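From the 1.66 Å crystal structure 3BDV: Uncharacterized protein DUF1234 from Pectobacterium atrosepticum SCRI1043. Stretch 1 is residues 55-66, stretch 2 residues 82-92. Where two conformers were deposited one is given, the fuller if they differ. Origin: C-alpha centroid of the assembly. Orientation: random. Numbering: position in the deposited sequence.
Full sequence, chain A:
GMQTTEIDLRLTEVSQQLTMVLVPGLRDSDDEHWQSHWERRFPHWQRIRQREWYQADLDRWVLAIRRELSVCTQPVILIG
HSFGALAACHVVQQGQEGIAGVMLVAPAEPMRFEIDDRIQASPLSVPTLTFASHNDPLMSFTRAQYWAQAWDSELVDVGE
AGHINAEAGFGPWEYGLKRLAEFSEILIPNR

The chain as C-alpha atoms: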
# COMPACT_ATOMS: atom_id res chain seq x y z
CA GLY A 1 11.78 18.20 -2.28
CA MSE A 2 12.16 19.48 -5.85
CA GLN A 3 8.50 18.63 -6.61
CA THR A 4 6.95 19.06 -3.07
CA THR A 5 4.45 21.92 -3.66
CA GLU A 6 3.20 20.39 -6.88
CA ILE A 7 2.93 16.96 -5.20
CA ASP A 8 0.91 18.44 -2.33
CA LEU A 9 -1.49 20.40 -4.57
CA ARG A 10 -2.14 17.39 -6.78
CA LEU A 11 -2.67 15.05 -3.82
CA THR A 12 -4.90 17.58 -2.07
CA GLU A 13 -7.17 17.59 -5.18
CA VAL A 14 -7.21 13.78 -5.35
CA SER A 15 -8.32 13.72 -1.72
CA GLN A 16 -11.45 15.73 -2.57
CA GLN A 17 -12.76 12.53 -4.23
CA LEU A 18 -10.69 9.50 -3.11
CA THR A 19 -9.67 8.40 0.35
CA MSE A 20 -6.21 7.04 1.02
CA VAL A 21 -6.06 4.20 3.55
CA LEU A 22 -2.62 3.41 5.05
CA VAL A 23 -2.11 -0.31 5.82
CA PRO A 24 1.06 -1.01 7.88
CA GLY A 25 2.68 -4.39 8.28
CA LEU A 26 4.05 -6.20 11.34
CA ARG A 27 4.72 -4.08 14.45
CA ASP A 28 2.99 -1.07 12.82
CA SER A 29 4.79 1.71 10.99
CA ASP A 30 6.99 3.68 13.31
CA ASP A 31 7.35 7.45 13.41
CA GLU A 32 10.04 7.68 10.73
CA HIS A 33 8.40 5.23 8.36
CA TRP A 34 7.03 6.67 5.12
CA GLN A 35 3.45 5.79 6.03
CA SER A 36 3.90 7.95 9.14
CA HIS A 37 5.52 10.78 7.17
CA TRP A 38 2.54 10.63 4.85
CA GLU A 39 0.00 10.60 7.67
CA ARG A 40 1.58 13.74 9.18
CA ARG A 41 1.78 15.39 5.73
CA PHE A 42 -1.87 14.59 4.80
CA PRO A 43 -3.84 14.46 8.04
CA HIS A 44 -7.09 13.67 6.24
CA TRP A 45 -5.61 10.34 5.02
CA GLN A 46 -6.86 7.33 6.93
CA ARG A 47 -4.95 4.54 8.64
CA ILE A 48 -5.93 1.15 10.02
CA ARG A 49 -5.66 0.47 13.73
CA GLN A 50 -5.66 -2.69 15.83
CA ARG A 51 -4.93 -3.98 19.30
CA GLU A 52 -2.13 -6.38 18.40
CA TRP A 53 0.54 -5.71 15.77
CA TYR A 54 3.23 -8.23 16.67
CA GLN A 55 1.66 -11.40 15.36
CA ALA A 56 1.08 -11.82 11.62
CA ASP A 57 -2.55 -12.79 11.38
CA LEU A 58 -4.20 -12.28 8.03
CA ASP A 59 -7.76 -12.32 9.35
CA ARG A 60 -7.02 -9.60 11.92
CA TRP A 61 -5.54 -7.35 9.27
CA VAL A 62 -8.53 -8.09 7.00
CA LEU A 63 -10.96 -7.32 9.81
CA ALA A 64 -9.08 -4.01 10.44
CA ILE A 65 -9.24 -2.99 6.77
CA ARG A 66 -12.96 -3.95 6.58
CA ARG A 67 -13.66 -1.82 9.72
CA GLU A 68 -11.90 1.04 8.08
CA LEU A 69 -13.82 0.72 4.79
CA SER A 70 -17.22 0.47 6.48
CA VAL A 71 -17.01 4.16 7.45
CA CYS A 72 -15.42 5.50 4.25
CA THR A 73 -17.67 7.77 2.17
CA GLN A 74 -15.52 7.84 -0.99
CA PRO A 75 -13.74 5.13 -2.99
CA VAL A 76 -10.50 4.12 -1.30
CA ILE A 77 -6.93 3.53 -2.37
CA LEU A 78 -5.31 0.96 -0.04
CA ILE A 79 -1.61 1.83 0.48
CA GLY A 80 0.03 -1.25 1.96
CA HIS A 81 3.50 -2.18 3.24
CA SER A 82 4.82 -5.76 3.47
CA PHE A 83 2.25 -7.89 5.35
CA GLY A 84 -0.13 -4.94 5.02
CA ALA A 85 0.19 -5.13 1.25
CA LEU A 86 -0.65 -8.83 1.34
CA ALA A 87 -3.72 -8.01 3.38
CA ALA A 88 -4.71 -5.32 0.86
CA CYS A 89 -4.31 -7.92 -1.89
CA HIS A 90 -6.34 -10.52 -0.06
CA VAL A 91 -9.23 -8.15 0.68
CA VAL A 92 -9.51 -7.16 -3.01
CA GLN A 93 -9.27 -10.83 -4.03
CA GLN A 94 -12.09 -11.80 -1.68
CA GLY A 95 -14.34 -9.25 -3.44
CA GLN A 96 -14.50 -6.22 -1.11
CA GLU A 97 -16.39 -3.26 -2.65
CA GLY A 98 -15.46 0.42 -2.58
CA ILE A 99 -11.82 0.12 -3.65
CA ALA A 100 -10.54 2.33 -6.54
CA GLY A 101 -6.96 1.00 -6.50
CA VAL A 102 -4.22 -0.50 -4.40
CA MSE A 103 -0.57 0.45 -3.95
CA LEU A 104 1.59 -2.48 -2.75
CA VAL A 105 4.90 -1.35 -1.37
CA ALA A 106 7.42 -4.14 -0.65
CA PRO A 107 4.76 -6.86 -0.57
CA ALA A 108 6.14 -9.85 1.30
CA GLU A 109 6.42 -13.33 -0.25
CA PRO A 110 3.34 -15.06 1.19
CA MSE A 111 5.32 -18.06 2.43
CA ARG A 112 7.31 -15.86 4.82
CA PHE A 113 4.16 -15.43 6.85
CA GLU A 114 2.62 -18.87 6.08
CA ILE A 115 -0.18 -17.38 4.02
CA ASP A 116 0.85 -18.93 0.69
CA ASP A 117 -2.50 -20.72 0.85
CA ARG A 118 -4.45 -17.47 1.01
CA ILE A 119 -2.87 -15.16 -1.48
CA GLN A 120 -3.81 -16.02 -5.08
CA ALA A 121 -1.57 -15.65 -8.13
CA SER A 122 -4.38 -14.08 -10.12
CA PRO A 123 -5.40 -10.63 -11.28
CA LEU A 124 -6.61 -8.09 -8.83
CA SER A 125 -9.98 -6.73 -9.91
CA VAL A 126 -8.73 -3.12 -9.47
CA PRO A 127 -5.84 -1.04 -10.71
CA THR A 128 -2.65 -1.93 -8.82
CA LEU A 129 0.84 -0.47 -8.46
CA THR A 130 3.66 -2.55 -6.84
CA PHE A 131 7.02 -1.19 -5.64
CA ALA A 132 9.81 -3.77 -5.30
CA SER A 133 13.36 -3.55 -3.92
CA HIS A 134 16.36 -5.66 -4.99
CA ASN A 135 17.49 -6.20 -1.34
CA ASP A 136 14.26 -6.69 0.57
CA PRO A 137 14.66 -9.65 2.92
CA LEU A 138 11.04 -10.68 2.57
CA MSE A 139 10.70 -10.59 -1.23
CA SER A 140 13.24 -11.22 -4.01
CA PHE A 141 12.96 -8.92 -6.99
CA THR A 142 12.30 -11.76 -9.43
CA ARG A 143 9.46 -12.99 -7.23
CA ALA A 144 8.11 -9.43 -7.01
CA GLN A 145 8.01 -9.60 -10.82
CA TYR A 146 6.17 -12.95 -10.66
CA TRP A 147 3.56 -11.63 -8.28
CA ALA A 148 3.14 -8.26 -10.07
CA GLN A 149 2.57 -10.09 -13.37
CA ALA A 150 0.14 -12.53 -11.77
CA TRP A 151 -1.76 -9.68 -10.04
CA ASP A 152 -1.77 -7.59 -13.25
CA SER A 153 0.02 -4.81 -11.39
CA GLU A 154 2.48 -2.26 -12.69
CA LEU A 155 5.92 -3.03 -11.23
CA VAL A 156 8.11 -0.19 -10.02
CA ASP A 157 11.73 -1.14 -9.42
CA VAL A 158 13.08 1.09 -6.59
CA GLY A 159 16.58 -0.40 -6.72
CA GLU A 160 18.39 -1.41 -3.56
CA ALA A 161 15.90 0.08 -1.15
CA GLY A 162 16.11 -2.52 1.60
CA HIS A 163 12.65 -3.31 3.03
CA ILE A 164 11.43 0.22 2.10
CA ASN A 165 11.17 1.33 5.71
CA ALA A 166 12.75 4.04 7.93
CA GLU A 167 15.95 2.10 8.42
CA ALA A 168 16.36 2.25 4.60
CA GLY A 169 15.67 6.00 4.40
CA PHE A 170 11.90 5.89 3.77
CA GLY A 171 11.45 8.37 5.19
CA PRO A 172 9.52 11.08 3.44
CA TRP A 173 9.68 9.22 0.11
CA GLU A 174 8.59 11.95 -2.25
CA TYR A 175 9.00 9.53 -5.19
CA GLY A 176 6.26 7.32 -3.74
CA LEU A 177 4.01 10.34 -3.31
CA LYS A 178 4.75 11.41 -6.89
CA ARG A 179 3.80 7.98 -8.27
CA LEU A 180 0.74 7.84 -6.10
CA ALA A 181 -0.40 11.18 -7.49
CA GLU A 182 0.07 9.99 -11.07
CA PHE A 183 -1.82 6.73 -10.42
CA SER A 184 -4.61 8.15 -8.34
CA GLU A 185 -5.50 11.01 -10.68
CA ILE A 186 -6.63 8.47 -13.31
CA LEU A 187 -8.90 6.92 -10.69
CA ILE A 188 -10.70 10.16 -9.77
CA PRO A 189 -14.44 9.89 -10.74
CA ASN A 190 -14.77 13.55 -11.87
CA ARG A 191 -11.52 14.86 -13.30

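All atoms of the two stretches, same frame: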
# COMPACT_ATOMS: atom_id res chain seq x y z
N GLN A 55 1.87 -10.07 15.90
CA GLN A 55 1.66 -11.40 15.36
C GLN A 55 1.03 -11.25 14.00
O GLN A 55 -0.00 -10.62 13.89
CB GLN A 55 0.76 -12.23 16.30
CG GLN A 55 1.54 -13.28 17.09
N ALA A 56 1.65 -11.84 12.97
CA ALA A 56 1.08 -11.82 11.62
C ALA A 56 -0.18 -12.65 11.66
O ALA A 56 -0.11 -13.81 11.89
CB ALA A 56 2.01 -12.40 10.61
N ASP A 57 -1.32 -12.03 11.47
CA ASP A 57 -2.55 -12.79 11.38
C ASP A 57 -3.36 -12.15 10.29
O ASP A 57 -3.74 -10.98 10.40
CB ASP A 57 -3.27 -12.74 12.70
CG ASP A 57 -4.50 -13.62 12.73
OD1 ASP A 57 -5.56 -13.24 12.17
OD2 ASP A 57 -4.42 -14.68 13.38
N LEU A 58 -3.61 -12.89 9.21
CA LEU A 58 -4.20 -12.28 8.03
C LEU A 58 -5.62 -11.80 8.34
O LEU A 58 -6.02 -10.69 7.96
CB LEU A 58 -4.22 -13.26 6.86
CG LEU A 58 -4.83 -12.75 5.55
CD1 LEU A 58 -4.09 -11.49 5.10
CD2 LEU A 58 -4.72 -13.83 4.50
N ASP A 59 -6.36 -12.63 9.05
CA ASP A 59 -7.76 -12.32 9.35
C ASP A 59 -7.88 -11.06 10.20
O ASP A 59 -8.75 -10.25 9.97
CB ASP A 59 -8.43 -13.49 10.05
CG ASP A 59 -8.70 -14.67 9.14
OD1 ASP A 59 -8.87 -14.49 7.93
OD2 ASP A 59 -8.75 -15.80 9.65
N ARG A 60 -6.96 -10.85 11.14
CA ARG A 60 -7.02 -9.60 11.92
C ARG A 60 -6.78 -8.38 11.08
O ARG A 60 -7.44 -7.37 11.23
CB ARG A 60 -6.04 -9.64 13.08
CG ARG A 60 -6.60 -10.49 14.22
CD ARG A 60 -5.92 -10.21 15.53
NE ARG A 60 -4.57 -10.72 15.55
CZ ARG A 60 -4.10 -11.65 16.38
NH1 ARG A 60 -4.89 -12.22 17.28
NH2 ARG A 60 -2.84 -12.03 16.30
N TRP A 61 -5.79 -8.45 10.20
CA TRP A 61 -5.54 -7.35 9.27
C TRP A 61 -6.75 -7.11 8.38
O TRP A 61 -7.13 -5.96 8.17
CB TRP A 61 -4.32 -7.63 8.39
CG TRP A 61 -3.06 -6.94 8.80
CD1 TRP A 61 -2.47 -5.87 8.18
CD2 TRP A 61 -2.23 -7.27 9.91
NE1 TRP A 61 -1.32 -5.52 8.85
CE2 TRP A 61 -1.14 -6.39 9.90
CE3 TRP A 61 -2.29 -8.27 10.89
CZ2 TRP A 61 -0.11 -6.44 10.88
CZ3 TRP A 61 -1.30 -8.32 11.85
CH2 TRP A 61 -0.20 -7.42 11.83
N VAL A 62 -7.36 -8.17 7.88
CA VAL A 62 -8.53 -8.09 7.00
C VAL A 62 -9.73 -7.45 7.75
O VAL A 62 -10.43 -6.59 7.23
CB VAL A 62 -8.96 -9.48 6.51
CG1 VAL A 62 -10.43 -9.45 5.98
CG2 VAL A 62 -7.95 -10.04 5.49
N LEU A 63 -9.93 -7.89 8.97
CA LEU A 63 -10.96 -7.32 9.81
C LEU A 63 -10.67 -5.81 10.04
O LEU A 63 -11.58 -4.99 9.94
CB LEU A 63 -11.01 -8.15 11.09
CG LEU A 63 -12.15 -8.04 12.09
CD1 LEU A 63 -13.46 -7.80 11.39
CD2 LEU A 63 -12.18 -9.31 12.87
N ALA A 64 -9.41 -5.42 10.27
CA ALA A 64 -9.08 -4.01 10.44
C ALA A 64 -9.33 -3.16 9.19
O ALA A 64 -9.81 -2.02 9.29
CB ALA A 64 -7.63 -3.82 10.91
N ILE A 65 -9.01 -3.70 8.01
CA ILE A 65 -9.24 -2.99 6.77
C ILE A 65 -10.76 -2.85 6.54
O ILE A 65 -11.24 -1.78 6.20
CB ILE A 65 -8.57 -3.68 5.53
CG1 ILE A 65 -7.04 -3.69 5.66
CG2 ILE A 65 -9.01 -2.95 4.23
CD1 ILE A 65 -6.35 -4.70 4.66
N ARG A 66 -11.48 -3.95 6.68
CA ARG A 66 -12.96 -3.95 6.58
C ARG A 66 -13.56 -2.87 7.51
O ARG A 66 -14.39 -2.06 7.07
CB ARG A 66 -13.56 -5.31 6.94
CG ARG A 66 -13.55 -6.39 5.84
CD ARG A 66 -14.80 -7.29 5.89
NE ARG A 66 -14.55 -8.66 6.35
CZ ARG A 66 -13.97 -9.63 5.62
NH1 ARG A 66 -13.52 -9.39 4.39
NH2 ARG A 66 -13.81 -10.84 6.13
N SER A 82 4.43 -4.43 2.98
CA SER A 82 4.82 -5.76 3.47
C SER A 82 3.60 -6.67 3.77
O SER A 82 2.77 -6.92 2.89
CB SER A 82 5.78 -5.62 4.65
OG SER A 82 6.51 -6.84 4.83
N PHE A 83 3.44 -7.15 5.01
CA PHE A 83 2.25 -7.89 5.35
C PHE A 83 0.96 -7.11 5.08
O PHE A 83 -0.05 -7.68 4.67
CB PHE A 83 2.30 -8.39 6.79
CG PHE A 83 1.25 -9.42 7.11
CD1 PHE A 83 1.43 -10.74 6.74
CD2 PHE A 83 0.16 -9.10 7.87
CE1 PHE A 83 0.45 -11.73 7.06
CE2 PHE A 83 -0.80 -10.05 8.19
CZ PHE A 83 -0.64 -11.37 7.80
N GLY A 84 0.99 -5.81 5.35
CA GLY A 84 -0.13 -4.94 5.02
C GLY A 84 -0.50 -4.98 3.55
O GLY A 84 -1.68 -4.93 3.21
N ALA A 85 0.49 -5.08 2.66
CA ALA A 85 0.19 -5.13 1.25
C ALA A 85 -0.44 -6.46 0.90
O ALA A 85 -1.33 -6.52 0.05
CB ALA A 85 1.49 -4.92 0.43
N LEU A 86 0.06 -7.54 1.50
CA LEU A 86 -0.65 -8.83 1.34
C LEU A 86 -2.08 -8.73 1.79
O LEU A 86 -2.98 -9.26 1.12
CB LEU A 86 0.06 -9.97 2.02
CG LEU A 86 1.46 -10.23 1.45
CD1 LEU A 86 2.13 -11.42 2.15
CD2 LEU A 86 1.45 -10.38 -0.06
N ALA A 87 -2.33 -8.12 2.93
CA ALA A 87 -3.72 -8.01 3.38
C ALA A 87 -4.57 -7.24 2.40
O ALA A 87 -5.72 -7.61 2.14
CB ALA A 87 -3.78 -7.37 4.77
N ALA A 88 -4.02 -6.16 1.83
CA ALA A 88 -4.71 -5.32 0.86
C ALA A 88 -5.06 -6.21 -0.34
O ALA A 88 -6.19 -6.19 -0.83
CB ALA A 88 -3.85 -4.12 0.40
N CYS A 89 -4.09 -7.02 -0.77
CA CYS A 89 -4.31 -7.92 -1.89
C CYS A 89 -5.44 -8.90 -1.58
O CYS A 89 -6.31 -9.10 -2.38
CB CYS A 89 -3.01 -8.63 -2.19
SG CYS A 89 -3.10 -9.88 -3.43
N HIS A 90 -5.40 -9.51 -0.40
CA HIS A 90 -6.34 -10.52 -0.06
C HIS A 90 -7.76 -9.94 -0.01
O HIS A 90 -8.72 -10.51 -0.51
CB HIS A 90 -5.94 -11.16 1.27
CG HIS A 90 -6.90 -12.20 1.76
ND1 HIS A 90 -6.81 -13.53 1.41
CD2 HIS A 90 -7.95 -12.10 2.61
CE1 HIS A 90 -7.76 -14.20 2.03
NE2 HIS A 90 -8.47 -13.36 2.76
N VAL A 91 -7.90 -8.76 0.57
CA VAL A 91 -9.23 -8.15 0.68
C VAL A 91 -9.84 -7.88 -0.69
O VAL A 91 -11.00 -8.17 -0.91
CB VAL A 91 -9.19 -6.86 1.51
CG1 VAL A 91 -10.42 -6.00 1.26
CG2 VAL A 91 -9.07 -7.22 2.95
N VAL A 92 -9.06 -7.37 -1.62
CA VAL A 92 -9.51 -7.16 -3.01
C VAL A 92 -9.87 -8.49 -3.66
O VAL A 92 -10.96 -8.63 -4.28
CB VAL A 92 -8.43 -6.41 -3.85
CG1 VAL A 92 -8.84 -6.40 -5.33
CG2 VAL A 92 -8.26 -4.98 -3.33

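Two helices, 58-66 and 83-92, cross at -69° with their axes 9.3 Å apart at closest approach, and what joins them is close packing, with one edge-to-face aromatic pair and two CH-pi contacts; no hydrogen bond passes between the stretches. Together they bury 570 Å², both sides summed, and most of the close contacts are between carbon atoms. The backbones come near each other where Val-62 and Ala-87 come level, their CA atoms 6.0 Å apart.

Ala-87 supplies the central hollow. Its CB points toward the first helix, and because it is a single methyl, three larger side chains can close around it: Trp-61 CB and Ile-65 CD1 each lie 3.7 Å from Ala-87 CB, while Leu-58 CD1 rests 3.9 Å from Ala-87 CA. These three residues are spaced three and four apart, so they line one side of their helix. Leu-58 sets off sideways from its CA, but its t, p rotamer brings its end nearer to the second helix. One turn earlier, Gly-84 continues the low ground; Trp-61 CD1 approaches Gly-84 CA to 4.0 Å, where no side chain intervenes.

The largest bump rising from the second helix is Phe-83, which loses 107 Å² to the contact. Its ring stands nearly upright on the indole, planes at 83° and centroids 4.8 Å apart, so that its edge meets the face of Trp-61, with Phe-83 CE2 3.6 Å from Trp-61 CE3. The edge of the same ring also reaches the backbone where the first helix begins, Phe-83 CZ lying 3.6 Å from Leu-58 N. Over one face of the phenyl ring sits Ala-56 CB, 4.1 Å from the centroid in a CH-pi contact; a small methyl fits this flat surface well. The turn that Phe-83 packs against is held in shape by Asp-57, the N-cap, whose OD1 accepts a 3.0 Å hydrogen bond from Arg-60 N.

Farther along the second helix, His-90 offers a flat surface to Leu-58. Leu-58 CD2 lies over the imidazole face, 3.8 Å from its centroid, and Val-62 CG2 comes within 3.5 Å of His-90 CD2. The ring offers its pi face to the Leu-58 methyl, a CH-pi contact, while its ND1 is hydrogen-bonded elsewhere in the structure. Trp-61 likewise satisfies its NE1 elsewhere, leaving its carbon surface free for packing.

Val-91 completes the fit. Its CG2 lies 4.0 Å from Val-62 CG2 and 4.1 Å from Ile-65 CD1. The valines are short, whereas the isoleucine, also beta-branched, is one carbon longer and carries its CD1 out to touch both Ala-87 and Val-91.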